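Putative esterase (Sulfolobus solfataricus P2, PDB 2RAU) is probably a calcium-binding lipase or esterase of the alpha/beta-hydrolase class that hydrolyses ester bonds. Local coordinates at residues A[14-22]-A[77-87]; A[250-260]-A[326-337]. All coordinates share one frame; numbering follows the deposited sequence. Where two conformers were deposited one is given.

Interaction 1: residues A[14-22]-A[77-87]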
loop_
_atom_site.group_PDB
_atom_site.type_symbol
_atom_site.label_atom_id
_atom_site.label_comp_id
_atom_site.label_asym_id
_atom_site.label_seq_id
_atom_site.Cartn_x
_atom_site.Cartn_y
_atom_site.Cartn_z
ATOM N N PRO A 14 -8.596 -19.321 -7.106
ATOM C CA PRO A 14 -7.537 -18.958 -8.071
ATOM C C PRO A 14 -7.529 -17.479 -8.492
ATOM O O PRO A 14 -8.560 -16.824 -8.590
ATOM C CB PRO A 14 -7.798 -19.902 -9.267
ATOM C CG PRO A 14 -8.428 -21.076 -8.658
ATOM C CD PRO A 14 -9.348 -20.496 -7.574
ATOM N N ILE A 15 -6.338 -16.931 -8.654
ATOM C CA ILE A 15 -6.165 -15.501 -8.952
ATOM C C ILE A 15 -6.200 -15.330 -10.475
ATOM O O ILE A 15 -5.573 -16.090 -11.195
ATOM C CB ILE A 15 -4.864 -14.985 -8.309
ATOM C CG1 ILE A 15 -4.985 -15.110 -6.776
ATOM C CG2 ILE A 15 -4.540 -13.588 -8.819
ATOM C CD1 ILE A 15 -3.753 -14.736 -5.945
ATOM N N LEU A 16 -6.983 -14.386 -10.955
ATOM C CA LEU A 16 -7.092 -14.171 -12.398
ATOM C C LEU A 16 -5.723 -13.974 -13.010
ATOM O O LEU A 16 -4.891 -13.235 -12.474
ATOM C CB LEU A 16 -8.005 -13.005 -12.734
ATOM C CG LEU A 16 -7.568 -11.539 -12.600
ATOM C CD1 LEU A 16 -8.547 -10.599 -13.364
ATOM C CD2 LEU A 16 -7.365 -11.105 -11.117
ATOM N N GLY A 17 -5.486 -14.698 -14.109
ATOM C CA GLY A 17 -4.226 -14.648 -14.842
ATOM C C GLY A 17 -3.065 -15.349 -14.184
ATOM O O GLY A 17 -1.963 -15.347 -14.718
ATOM N N ASN A 18 -3.308 -15.945 -13.014
ATOM C CA ASN A 18 -2.256 -16.559 -12.217
ATOM C C ASN A 18 -2.850 -17.765 -11.557
ATOM O O ASN A 18 -2.974 -17.824 -10.338
ATOM C CB ASN A 18 -1.759 -15.568 -11.170
ATOM C CG ASN A 18 -1.102 -14.352 -11.780
ATOM O OD1 ASN A 18 0.091 -14.384 -12.017
ATOM N ND2 ASN A 18 -1.891 -13.289 -12.093
ATOM N N ASP A 19 -3.175 -18.784 -12.344
ATOM C CA ASP A 19 -3.942 -19.895 -11.774
ATOM C C ASP A 19 -3.142 -20.922 -10.933
ATOM O O ASP A 19 -3.719 -21.869 -10.394
ATOM C CB ASP A 19 -4.765 -20.599 -12.851
ATOM C CG ASP A 19 -3.926 -21.220 -13.903
ATOM O OD1 ASP A 19 -2.742 -21.548 -13.643
ATOM O OD2 ASP A 19 -4.456 -21.352 -15.029
ATOM N N GLN A 20 -1.827 -20.737 -10.830
ATOM C CA GLN A 20 -1.036 -21.502 -9.881
ATOM C C GLN A 20 -1.081 -20.907 -8.475
ATOM O O GLN A 20 -0.581 -21.508 -7.494
ATOM C CB GLN A 20 0.406 -21.611 -10.391
ATOM C CG GLN A 20 0.508 -22.629 -11.588
ATOM C CD GLN A 20 -0.384 -23.926 -11.355
ATOM O OE1 GLN A 20 -1.538 -24.009 -11.836
ATOM N NE2 GLN A 20 0.139 -24.895 -10.576
ATOM N N LEU A 21 -1.644 -19.716 -8.380
ATOM C CA LEU A 21 -1.746 -18.992 -7.107
ATOM C C LEU A 21 -3.172 -18.982 -6.602
ATOM O O LEU A 21 -4.133 -18.837 -7.373
ATOM C CB LEU A 21 -1.250 -17.556 -7.236
ATOM C CG LEU A 21 0.209 -17.376 -7.620
ATOM C CD1 LEU A 21 0.499 -15.886 -7.753
ATOM C CD2 LEU A 21 1.137 -18.084 -6.627
ATOM N N ILE A 22 -3.351 -19.162 -5.298
ATOM C CA ILE A 22 -4.707 -19.141 -4.764
ATOM C C ILE A 22 -4.814 -18.092 -3.644
ATOM O O ILE A 22 -3.830 -17.756 -2.967
ATOM C CB ILE A 22 -5.238 -20.583 -4.393
ATOM C CG1 ILE A 22 -4.598 -21.067 -3.117
ATOM C CG2 ILE A 22 -5.041 -21.612 -5.587
ATOM C CD1 ILE A 22 -5.336 -20.639 -1.864
ATOM N N THR A 77 -7.489 -4.548 -14.813
ATOM C CA THR A 77 -6.402 -5.176 -15.561
ATOM C C THR A 77 -6.231 -6.629 -15.143
ATOM O O THR A 77 -6.929 -7.117 -14.230
ATOM C CB THR A 77 -5.077 -4.403 -15.333
ATOM O OG1 THR A 77 -4.141 -4.809 -16.312
ATOM C CG2 THR A 77 -4.499 -4.568 -13.940
ATOM N N ILE A 78 -5.328 -7.348 -15.808
ATOM C CA ILE A 78 -4.948 -8.690 -15.372
ATOM C C ILE A 78 -3.583 -8.615 -14.722
ATOM O O ILE A 78 -2.621 -8.207 -15.360
ATOM C CB ILE A 78 -4.897 -9.677 -16.529
ATOM C CG1 ILE A 78 -6.297 -9.792 -17.169
ATOM C CG2 ILE A 78 -4.393 -11.071 -16.034
ATOM C CD1 ILE A 78 -6.283 -10.369 -18.526
ATOM N N PRO A 79 -3.479 -8.993 -13.446
ATOM C CA PRO A 79 -2.170 -8.890 -12.800
ATOM C C PRO A 79 -1.116 -9.825 -13.357
ATOM O O PRO A 79 -1.408 -10.963 -13.724
ATOM C CB PRO A 79 -2.445 -9.313 -11.335
ATOM C CG PRO A 79 -3.895 -9.492 -11.208
ATOM C CD PRO A 79 -4.530 -9.495 -12.541
ATOM N N ASP A 80 0.105 -9.314 -13.392
ATOM C CA ASP A 80 1.275 -10.037 -13.837
ATOM C C ASP A 80 2.113 -10.281 -12.589
ATOM O O ASP A 80 2.550 -9.327 -11.958
ATOM C CB ASP A 80 2.036 -9.176 -14.824
ATOM C CG ASP A 80 3.210 -9.855 -15.434
ATOM O OD1 ASP A 80 3.688 -10.904 -14.945
ATOM O OD2 ASP A 80 3.695 -9.298 -16.441
ATOM N N TYR A 81 2.369 -11.535 -12.262
ATOM C CA TYR A 81 3.167 -11.871 -11.055
ATOM C C TYR A 81 4.577 -11.239 -11.083
ATOM O O TYR A 81 5.152 -10.947 -10.055
ATOM C CB TYR A 81 3.286 -13.407 -10.821
ATOM C CG TYR A 81 4.407 -14.056 -11.594
ATOM C CD1 TYR A 81 5.691 -14.144 -11.064
ATOM C CD2 TYR A 81 4.202 -14.496 -12.885
ATOM C CE1 TYR A 81 6.720 -14.700 -11.787
ATOM C CE2 TYR A 81 5.224 -15.026 -13.627
ATOM C CZ TYR A 81 6.477 -15.142 -13.073
ATOM O OH TYR A 81 7.473 -15.684 -13.838
ATOM N N ARG A 82 5.121 -11.004 -12.261
ATOM C CA ARG A 82 6.421 -10.379 -12.364
ATOM C C ARG A 82 6.394 -8.934 -11.868
ATOM O O ARG A 82 7.402 -8.435 -11.367
ATOM C CB ARG A 82 6.915 -10.431 -13.800
ATOM C CG ARG A 82 7.268 -11.866 -14.230
ATOM C CD ARG A 82 7.555 -11.987 -15.716
ATOM N NE ARG A 82 6.375 -11.575 -16.447
ATOM C CZ ARG A 82 6.326 -11.392 -17.769
ATOM N NH1 ARG A 82 7.399 -11.619 -18.518
ATOM N NH2 ARG A 82 5.201 -10.984 -18.360
ATOM N N LYS A 83 5.227 -8.312 -11.956
ATOM C CA LYS A 83 5.050 -6.897 -11.647
ATOM C C LYS A 83 4.373 -6.664 -10.301
ATOM O O LYS A 83 4.018 -5.524 -9.986
ATOM C CB LYS A 83 4.168 -6.219 -12.722
ATOM C CG LYS A 83 4.668 -6.274 -14.125
ATOM C CD LYS A 83 3.676 -5.545 -15.042
ATOM C CE LYS A 83 3.981 -5.665 -16.473
ATOM N NZ LYS A 83 2.926 -4.960 -17.249
ATOM N N SER A 84 4.212 -7.724 -9.493
ATOM C CA SER A 84 3.475 -7.638 -8.239
ATOM C C SER A 84 4.247 -8.340 -7.134
ATOM O O SER A 84 4.449 -9.532 -7.199
ATOM C CB SER A 84 2.089 -8.248 -8.421
ATOM O OG SER A 84 1.490 -8.455 -7.172
ATOM N N ILE A 85 4.703 -7.579 -6.139
ATOM C CA ILE A 85 5.498 -8.161 -5.039
ATOM C C ILE A 85 4.739 -9.316 -4.373
ATOM O O ILE A 85 5.347 -10.333 -4.031
ATOM C CB ILE A 85 6.004 -7.075 -4.029
ATOM C CG1 ILE A 85 7.070 -7.626 -3.074
ATOM C CG2 ILE A 85 4.892 -6.411 -3.234
ATOM C CD1 ILE A 85 8.179 -8.345 -3.705
ATOM N N VAL A 86 3.427 -9.165 -4.175
ATOM C CA VAL A 86 2.621 -10.183 -3.508
ATOM C C VAL A 86 2.632 -11.482 -4.295
ATOM O O VAL A 86 2.977 -12.544 -3.767
ATOM C CB VAL A 86 1.159 -9.687 -3.221
ATOM C CG1 VAL A 86 0.236 -10.869 -2.821
ATOM C CG2 VAL A 86 1.141 -8.593 -2.166
ATOM N N LEU A 87 2.286 -11.395 -5.569
ATOM C CA LEU A 87 2.229 -12.563 -6.456
ATOM C C LEU A 87 3.608 -13.205 -6.713
ATOM O O LEU A 87 3.755 -14.414 -6.739
ATOM C CB LEU A 87 1.521 -12.194 -7.744
ATOM C CG LEU A 87 0.083 -11.606 -7.649
ATOM C CD1 LEU A 87 -0.496 -11.420 -9.044
ATOM C CD2 LEU A 87 -0.915 -12.442 -6.825
HETATM O O HOH W 1 1.110 -13.610 -14.184
#

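Interaction 2: residues A[250-260]-A[326-337]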
loop_
_atom_site.group_PDB
_atom_site.type_symbol
_atom_site.label_atom_id
_atom_site.label_comp_id
_atom_site.label_asym_id
_atom_site.label_seq_id
_atom_site.Cartn_x
_atom_site.Cartn_y
_atom_site.Cartn_z
ATOM N N GLY A 250 6.573 13.114 -9.295
ATOM C CA GLY A 250 7.570 12.113 -8.929
ATOM C C GLY A 250 7.031 10.697 -8.803
ATOM O O GLY A 250 7.698 9.822 -8.301
ATOM N N SER A 251 5.830 10.471 -9.311
ATOM C CA SER A 251 5.150 9.168 -9.234
ATOM C C SER A 251 5.525 8.142 -10.316
ATOM O O SER A 251 5.313 6.947 -10.147
ATOM C CB SER A 251 3.653 9.417 -9.312
ATOM O OG SER A 251 3.248 10.303 -8.287
ATOM N N ALA A 252 6.006 8.629 -11.460
ATOM C CA ALA A 252 6.364 7.803 -12.599
ATOM C C ALA A 252 7.480 8.471 -13.426
ATOM O O ALA A 252 7.737 9.670 -13.302
ATOM C CB ALA A 252 5.125 7.595 -13.497
ATOM N N ASN A 253 8.172 7.663 -14.234
ATOM C CA ASN A 253 9.138 8.116 -15.250
ATOM C C ASN A 253 8.722 7.533 -16.607
ATOM O O ASN A 253 9.272 6.513 -17.012
ATOM C CB ASN A 253 10.582 7.682 -14.941
ATOM C CG ASN A 253 11.595 8.408 -15.751
ATOM O OD1 ASN A 253 11.241 9.102 -16.710
ATOM N ND2 ASN A 253 12.897 8.283 -15.371
ATOM N N PRO A 254 7.772 8.201 -17.322
ATOM C CA PRO A 254 7.357 7.720 -18.602
ATOM C C PRO A 254 8.363 7.870 -19.719
ATOM O O PRO A 254 8.113 7.331 -20.801
ATOM C CB PRO A 254 6.144 8.600 -18.918
ATOM C CG PRO A 254 5.741 9.264 -17.592
ATOM C CD PRO A 254 7.041 9.421 -16.940
ATOM N N TYR A 255 9.451 8.620 -19.504
ATOM C CA TYR A 255 10.308 9.092 -20.614
ATOM C C TYR A 255 11.657 8.423 -20.734
ATOM O O TYR A 255 12.343 8.597 -21.759
ATOM C CB TYR A 255 10.477 10.635 -20.533
ATOM C CG TYR A 255 9.131 11.309 -20.340
ATOM C CD1 TYR A 255 8.118 11.134 -21.282
ATOM C CD2 TYR A 255 8.839 12.068 -19.202
ATOM C CE1 TYR A 255 6.916 11.670 -21.121
ATOM C CE2 TYR A 255 7.591 12.642 -19.050
ATOM C CZ TYR A 255 6.640 12.427 -20.010
ATOM O OH TYR A 255 5.368 12.959 -19.897
ATOM N N ASP A 256 12.028 7.692 -19.683
ATOM C CA ASP A 256 13.281 6.993 -19.643
ATOM C C ASP A 256 13.119 5.882 -18.624
ATOM O O ASP A 256 12.113 5.810 -17.950
ATOM C CB ASP A 256 14.403 7.948 -19.264
ATOM C CG ASP A 256 15.769 7.453 -19.685
ATOM O OD1 ASP A 256 15.923 6.284 -20.126
ATOM O OD2 ASP A 256 16.709 8.246 -19.568
ATOM N N TYR A 257 14.138 5.024 -18.515
ATOM C CA TYR A 257 14.121 3.892 -17.614
ATOM C C TYR A 257 13.657 4.326 -16.207
ATOM O O TYR A 257 14.187 5.260 -15.627
ATOM C CB TYR A 257 15.502 3.279 -17.567
ATOM C CG TYR A 257 15.562 1.976 -16.824
ATOM C CD1 TYR A 257 15.761 1.944 -15.451
ATOM C CD2 TYR A 257 15.397 0.774 -17.491
ATOM C CE1 TYR A 257 15.767 0.747 -14.757
ATOM C CE2 TYR A 257 15.427 -0.421 -16.812
ATOM C CZ TYR A 257 15.597 -0.435 -15.436
ATOM O OH TYR A 257 15.662 -1.653 -14.756
ATOM N N PRO A 258 12.721 3.576 -15.602
ATOM C CA PRO A 258 12.150 2.298 -16.036
ATOM C C PRO A 258 11.005 2.288 -17.018
ATOM O O PRO A 258 10.423 1.231 -17.186
ATOM C CB PRO A 258 11.770 1.647 -14.694
ATOM C CG PRO A 258 11.366 2.746 -13.884
ATOM C CD PRO A 258 12.255 3.909 -14.247
ATOM N N TYR A 259 10.715 3.432 -17.658
ATOM C CA TYR A 259 9.749 3.537 -18.769
ATOM C C TYR A 259 8.340 3.186 -18.350
ATOM O O TYR A 259 7.733 2.230 -18.838
ATOM C CB TYR A 259 10.162 2.652 -19.970
ATOM C CG TYR A 259 11.596 2.758 -20.481
ATOM C CD1 TYR A 259 12.034 3.870 -21.231
ATOM C CD2 TYR A 259 12.525 1.729 -20.278
ATOM C CE1 TYR A 259 13.340 3.960 -21.709
ATOM C CE2 TYR A 259 13.831 1.833 -20.764
ATOM C CZ TYR A 259 14.226 2.952 -21.477
ATOM O OH TYR A 259 15.491 3.047 -21.953
ATOM N N SER A 260 7.827 3.966 -17.414
ATOM C CA SER A 260 6.492 3.758 -16.849
ATOM C C SER A 260 5.472 3.672 -17.974
ATOM O O SER A 260 5.494 4.513 -18.904
ATOM C CB SER A 260 6.141 4.897 -15.890
ATOM O OG SER A 260 7.227 5.166 -15.037
ATOM N N GLY A 326 16.232 6.298 -11.602
ATOM C CA GLY A 326 15.210 6.635 -12.588
ATOM C C GLY A 326 13.769 6.481 -12.142
ATOM O O GLY A 326 12.856 6.920 -12.824
ATOM N N TYR A 327 13.567 5.850 -10.991
ATOM C CA TYR A 327 12.236 5.475 -10.567
ATOM C C TYR A 327 11.443 6.612 -9.989
ATOM O O TYR A 327 11.945 7.355 -9.134
ATOM C CB TYR A 327 12.318 4.385 -9.474
ATOM C CG TYR A 327 12.404 2.980 -9.995
ATOM C CD1 TYR A 327 13.404 2.610 -10.888
ATOM C CD2 TYR A 327 11.521 2.002 -9.561
ATOM C CE1 TYR A 327 13.509 1.298 -11.368
ATOM C CE2 TYR A 327 11.617 0.672 -10.037
ATOM C CZ TYR A 327 12.600 0.341 -10.955
ATOM O OH TYR A 327 12.666 -0.925 -11.469
ATOM N N GLY A 328 10.202 6.705 -10.433
ATOM C CA GLY A 328 9.208 7.419 -9.671
ATOM C C GLY A 328 8.642 6.487 -8.606
ATOM O O GLY A 328 8.924 5.286 -8.582
ATOM N N HIS A 329 7.810 7.047 -7.739
ATOM C CA HIS A 329 7.225 6.328 -6.615
ATOM C C HIS A 329 6.517 5.053 -7.014
ATOM O O HIS A 329 6.785 3.953 -6.477
ATOM C CB HIS A 329 6.273 7.287 -5.879
ATOM C CG HIS A 329 5.788 6.787 -4.552
ATOM N ND1 HIS A 329 6.628 6.247 -3.598
ATOM C CD2 HIS A 329 4.555 6.832 -3.990
ATOM C CE1 HIS A 329 5.924 5.955 -2.516
ATOM N NE2 HIS A 329 4.666 6.296 -2.729
ATOM N N LEU A 330 5.594 5.175 -7.964
ATOM C CA LEU A 330 4.795 4.035 -8.351
ATOM C C LEU A 330 5.535 2.980 -9.125
ATOM O O LEU A 330 5.044 1.857 -9.190
ATOM C CB LEU A 330 3.543 4.466 -9.077
ATOM C CG LEU A 330 2.553 5.393 -8.323
ATOM C CD1 LEU A 330 1.387 5.776 -9.239
ATOM C CD2 LEU A 330 2.039 4.731 -7.069
ATOM N N ASP A 331 6.675 3.335 -9.718
ATOM C CA ASP A 331 7.527 2.338 -10.435
ATOM C C ASP A 331 8.093 1.264 -9.489
ATOM O O ASP A 331 8.469 0.181 -9.921
ATOM C CB ASP A 331 8.707 3.024 -11.152
ATOM C CG ASP A 331 8.260 3.925 -12.287
ATOM O OD1 ASP A 331 7.520 3.427 -13.184
ATOM O OD2 ASP A 331 8.680 5.120 -12.267
ATOM N N VAL A 332 8.161 1.581 -8.202
ATOM C CA VAL A 332 8.599 0.619 -7.170
ATOM C C VAL A 332 7.680 -0.620 -7.082
ATOM O O VAL A 332 8.129 -1.736 -6.785
ATOM C CB VAL A 332 8.757 1.335 -5.795
ATOM C CG1 VAL A 332 9.281 0.343 -4.720
ATOM C CG2 VAL A 332 9.741 2.544 -5.947
ATOM N N TYR A 333 6.420 -0.427 -7.449
ATOM C CA TYR A 333 5.326 -1.385 -7.276
ATOM C C TYR A 333 4.808 -2.080 -8.529
ATOM O O TYR A 333 4.010 -2.982 -8.443
ATOM C CB TYR A 333 4.142 -0.669 -6.594
ATOM C CG TYR A 333 4.570 0.209 -5.458
ATOM C CD1 TYR A 333 5.277 -0.313 -4.390
ATOM C CD2 TYR A 333 4.248 1.549 -5.433
ATOM C CE1 TYR A 333 5.731 0.511 -3.355
ATOM C CE2 TYR A 333 4.680 2.369 -4.418
ATOM C CZ TYR A 333 5.422 1.841 -3.382
ATOM O OH TYR A 333 5.852 2.660 -2.368
ATOM N N THR A 334 5.255 -1.658 -9.709
ATOM C CA THR A 334 4.736 -2.184 -10.955
ATOM C C THR A 334 5.731 -1.958 -12.101
ATOM O O THR A 334 6.790 -1.311 -11.904
ATOM C CB THR A 334 3.362 -1.546 -11.341
ATOM O OG1 THR A 334 2.789 -2.298 -12.417
ATOM C CG2 THR A 334 3.532 -0.025 -11.728
ATOM N N GLY A 335 5.443 -2.568 -13.261
ATOM C CA GLY A 335 6.254 -2.428 -14.450
ATOM C C GLY A 335 7.223 -3.560 -14.612
ATOM O O GLY A 335 7.692 -4.111 -13.633
ATOM N N GLU A 336 7.533 -3.915 -15.852
ATOM C CA GLU A 336 8.378 -5.088 -16.097
ATOM C C GLU A 336 9.785 -5.021 -15.495
ATOM O O GLU A 336 10.354 -6.056 -15.148
ATOM C CB GLU A 336 8.428 -5.401 -17.585
ATOM C CG GLU A 336 9.058 -4.327 -18.414
ATOM C CD GLU A 336 9.252 -4.744 -19.885
ATOM O OE1 GLU A 336 8.865 -5.879 -20.249
ATOM O OE2 GLU A 336 9.810 -3.927 -20.646
ATOM N N ASN A 337 10.321 -3.820 -15.312
ATOM C CA ASN A 337 11.680 -3.672 -14.725
ATOM C C ASN A 337 11.728 -3.793 -13.191
ATOM O O ASN A 337 12.790 -3.991 -12.599
ATOM C CB ASN A 337 12.295 -2.355 -15.197
ATOM C CG ASN A 337 12.357 -2.256 -16.697
ATOM O OD1 ASN A 337 11.753 -1.356 -17.351
ATOM N ND2 ASN A 337 13.072 -3.168 -17.274
HETATM O O HOH W 2 9.271 -1.210 -15.140
HETATM O O HOH W 3 8.164 -1.129 -19.653
#

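Interaction 1: residues A[14-22]-A[77-87]
Asn-18 ND2 gives both its protons to backbone carbonyls, one across the contact to Pro-79 O at 2.9 Å and one within its own loop to Leu-16 O at 3.0 Å. Its segment is the connection between strands 13-15 and 21-29 at one end of the central sheet of an alpha/beta-hydrolase fold, built from a type II turn, Ile-15 to Asn-18, followed by a type I turn, Asn-18 to Leu-21; residues 77-87 lead into helix 85-91. Pro-79 O lies close to the amide plane of Asn-18, whereas ND2 stands above the plane of the Pro-79 carbonyl, 50° out of it. The other end of the amide, OD1, reaches Tyr-81 N through a water that donates to OD1 and accepts from Tyr-81 N. With CG beside its own backbone N (chi1 -64°), the amide reaches across to residues 79-81, its plane nearly perpendicular to the Tyr-81 ring. With an alanine in place of Asn-18, Pro-79 O and Leu-16 O would probably both lose this donor and the water its acceptor, leaving the two loops joined mainly by apolar contacts. Those contacts flank the amide. Leu-16 crosses Pro-79 at about a right angle, CD2 lying 3.6 Å from Pro-79 CD, and Gly-17, where a side chain would collide with Ile-78 CG2, lets the turn come close. Toward the helix, Leu-87 packs against both Asn-18, through CD1 to ND2, and Leu-21, through CB to CD1; Leu-21 also touches Ala-90, while Val-43 of strand 37-45 backs Ile-15. The CD2 methyl of Leu-87 sits 3.8 Å from Ile-15 CD1 and equally far from Leu-21 CD1.

Interaction 2: residues A[250-260]-A[326-337]
The loop after strand 320-324, which in alpha/beta-hydrolases carries the catalytic histidine, here holds His-329, the probable counterpart, and is bound by the loop 250-260 mainly through residues 326-331 and Asn-337. Asp-331 is the polar hub between them. Its OD1 accepts from Ser-260 OG at 2.6 Å on the syn lone pair, and its OD2 takes Gly-328 N of its own loop on the anti lone pair at 2.9 Å, with a weak further bond from Asn-253 N. Ser-260 OG in turn accepts from Asn-253 N, so one hydroxyl joins the carboxylate to the backbone of residue 253. CG of Asp-331 stands beside its own backbone N (chi1 -66°), which turns the carboxylate back to Gly-328 N as well as across to Ser-260. Two backbone bonds fix the start of the 329-332 turn of helical phi/psi: His-329 N meets Gly-250 O at 2.8 Å, in the carbonyl plane on a lone pair, and Leu-330 N meets Ser-251 O. Gly-328 packs so closely on residues 250-252 that a side chain there would clash. At the other end, Asn-253 ND2 bonds Gly-326 O at 2.9 Å, also on a lone pair and nearly in the amide plane. Pro-258, preceded by a cis peptide, lays CG over one face of the Tyr-327 ring, 3.8 Å from its centroid, a CH-pi contact. Tyr-257 CE1 comes to the edge of that ring, and both tyrosine hydroxyls bond Asp-341 OD2. Beyond the contact, His-329 NE2 bonds Ser-152 OG and ND1 bonds Asp-177 OD2, geometry consistent with the Ser-His-Asp triad of an alpha/beta-hydrolase.

Interactions 1 and 2 follow one another along the chain, their centres about 20 Å apart, and they meet through Lys-83. Its aliphatic chain packs on residues 334-336, CG lying 3.7 Å from Gly-335 O, while NZ forms a salt bridge with Asp-264 of helix 262-270, a helix that also touches Leu-330, Asp-331 and Thr-334 of interaction 2. Helix 338-353 gives a second link: Asn-343 donates to Arg-82 O, and Asp-341 receives the tyrosine hydroxyls of interaction 2. Only interaction 2 holds a residue of the probable triad, His-329, whose side chain is about 4 Å from a bound di(hydroxyethyl)ether. Both lie away from a calcium site at Gly-142 and Glu-144.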